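Local coordinates for protein Dot/Icm T4SS effector (Legionella pneumophila subsp. pneumophila, PDB 4HFV) that is a putative effector of the Dot/Icm type IV secretion system, whose molecular role is not established, although succinate has been seen bound to it, at residues A[15-20]-A[33-38]. Residues are numbered along the deposited sequence; the frame is centred on the assembly and turned at random. Where two conformers were deposited one is given.
Sequences SIRESI and IIEDKL
The carbonyl oxygen Glu-35 O takes two hydrogen bonds, one from an arginine of the neighbouring helix and one from a water, and so illustrates how a side chain from a helix can hold an irregular loop by the loop's backbone. In this all-helical protein, the loop 33-38, between helices 9-27 and 49-64, folds back beside the first of them. Arg-17 NH2 donates to Glu-35 O at 3.0 Å. The bond is moderately bent (N-H...O 145°), and its donor is tilted 22° from the carbonyl plane. Water 1 completes the grip: it accepts from Arg-17 NH1 at 3.1 Å, lying in the guanidinium plane, and donates a hydrogen bond to Glu-35 O at 3.2 Å. The same water accepts from Leu-38 N at 2.9 Å, thereby satisfying a backbone N-H. These bonds restrict rotation of the guanidinium, which reaches the loop through a bend at chi3 (44°). Leu-38 CD2 covers one of its faces near the rim, so the methyl packs against the cation beside the polar network. The carboxylate of Glu-35 makes no salt bridge with Arg-17, although their opposite charges probably attract weakly. Deeper in, Leu-38 also meets Ile-20, and both side chains rest on Leu-57 of helix 49-64, joining the loop to the two helices. In that apolar layer, Ile-20 CG2 approaches Leu-38 CG to 4.1 Å.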
# COMPACT_ATOMS: atom_id res chain seq x y z
N SER A 15 26.69 10.32 -12.80
CA SER A 15 26.99 9.23 -13.71
C SER A 15 25.82 9.01 -14.64
O SER A 15 26.01 8.62 -15.79
CB SER A 15 27.39 7.93 -12.97
OG SER A 15 26.31 7.43 -12.27
N ILE A 16 24.60 9.32 -14.21
CA ILE A 16 23.46 9.17 -15.10
C ILE A 16 23.55 10.22 -16.20
O ILE A 16 23.26 9.94 -17.36
CB ILE A 16 22.12 9.27 -14.32
CG1 ILE A 16 21.87 7.98 -13.54
CG2 ILE A 16 20.94 9.56 -15.28
CD1 ILE A 16 20.74 8.12 -12.59
N ARG A 17 23.95 11.43 -15.84
CA ARG A 17 24.06 12.49 -16.82
C ARG A 17 25.17 12.07 -17.81
O ARG A 17 25.03 12.29 -19.02
CB ARG A 17 24.38 13.85 -16.15
CG ARG A 17 23.16 14.49 -15.43
CD ARG A 17 23.47 15.88 -14.85
NE ARG A 17 24.22 16.65 -15.82
CZ ARG A 17 23.69 17.48 -16.73
NH1 ARG A 17 22.38 17.73 -16.75
NH2 ARG A 17 24.47 18.07 -17.62
N GLU A 18 26.24 11.44 -17.30
CA GLU A 18 27.34 11.06 -18.19
C GLU A 18 26.85 10.00 -19.19
O GLU A 18 27.17 10.08 -20.40
CB GLU A 18 28.57 10.57 -17.46
CG GLU A 18 29.80 10.30 -18.42
CD GLU A 18 30.09 11.41 -19.47
OE1 GLU A 18 30.06 12.62 -19.12
OE2 GLU A 18 30.36 11.08 -20.66
N SER A 19 26.08 9.03 -18.71
CA SER A 19 25.59 7.97 -19.59
C SER A 19 24.61 8.52 -20.64
O SER A 19 24.52 8.01 -21.76
CB SER A 19 24.98 6.83 -18.77
OG SER A 19 25.97 6.27 -17.91
N ILE A 20 23.89 9.57 -20.29
CA ILE A 20 22.93 10.15 -21.24
C ILE A 20 23.70 10.84 -22.36
O ILE A 20 23.40 10.68 -23.56
CB ILE A 20 21.99 11.10 -20.54
CG1 ILE A 20 21.00 10.29 -19.68
CG2 ILE A 20 21.24 11.99 -21.55
CD1 ILE A 20 20.18 11.14 -18.71
N ILE A 33 26.22 19.58 -26.82
CA ILE A 33 25.63 19.42 -25.51
C ILE A 33 25.64 20.73 -24.79
O ILE A 33 26.70 21.27 -24.46
CB ILE A 33 26.45 18.47 -24.61
CG1 ILE A 33 26.66 17.10 -25.28
CG2 ILE A 33 25.79 18.32 -23.25
CD1 ILE A 33 25.41 16.38 -25.66
N ILE A 34 24.46 21.23 -24.47
CA ILE A 34 24.37 22.36 -23.57
C ILE A 34 24.28 21.80 -22.15
O ILE A 34 23.30 21.14 -21.81
CB ILE A 34 23.14 23.21 -23.86
CG1 ILE A 34 23.02 23.49 -25.36
CG2 ILE A 34 23.19 24.53 -23.04
CD1 ILE A 34 23.85 24.67 -25.81
N GLU A 35 25.31 22.05 -21.33
CA GLU A 35 25.36 21.51 -19.97
C GLU A 35 24.04 21.65 -19.18
O GLU A 35 23.47 20.65 -18.69
CB GLU A 35 26.50 22.17 -19.17
CG GLU A 35 26.83 21.45 -17.85
CD GLU A 35 27.69 22.29 -16.89
OE1 GLU A 35 27.25 22.50 -15.73
OE2 GLU A 35 28.81 22.71 -17.28
N ASP A 36 23.54 22.87 -19.04
CA ASP A 36 22.34 23.05 -18.21
C ASP A 36 21.03 22.79 -18.98
O ASP A 36 19.93 23.01 -18.45
CB ASP A 36 22.37 24.40 -17.48
CG ASP A 36 21.70 25.51 -18.27
OD1 ASP A 36 22.26 25.87 -19.33
OD2 ASP A 36 20.64 26.01 -17.82
N LYS A 37 21.13 22.27 -20.21
CA LYS A 37 19.94 21.96 -21.02
C LYS A 37 20.06 20.61 -21.74
O LYS A 37 19.76 20.48 -22.92
CB LYS A 37 19.68 23.09 -22.03
CG LYS A 37 19.08 24.35 -21.39
CD LYS A 37 19.38 25.60 -22.20
CE LYS A 37 18.41 26.74 -21.84
NZ LYS A 37 18.68 27.98 -22.63
N LEU A 38 20.45 19.60 -21.00
CA LEU A 38 20.66 18.29 -21.60
C LEU A 38 19.41 17.77 -22.30
O LEU A 38 19.49 17.08 -23.31
CB LEU A 38 21.14 17.34 -20.53
CG LEU A 38 21.79 16.05 -20.93
CD1 LEU A 38 22.81 16.27 -22.08
CD2 LEU A 38 22.43 15.51 -19.68
O HOH W 1 20.45 19.69 -18.10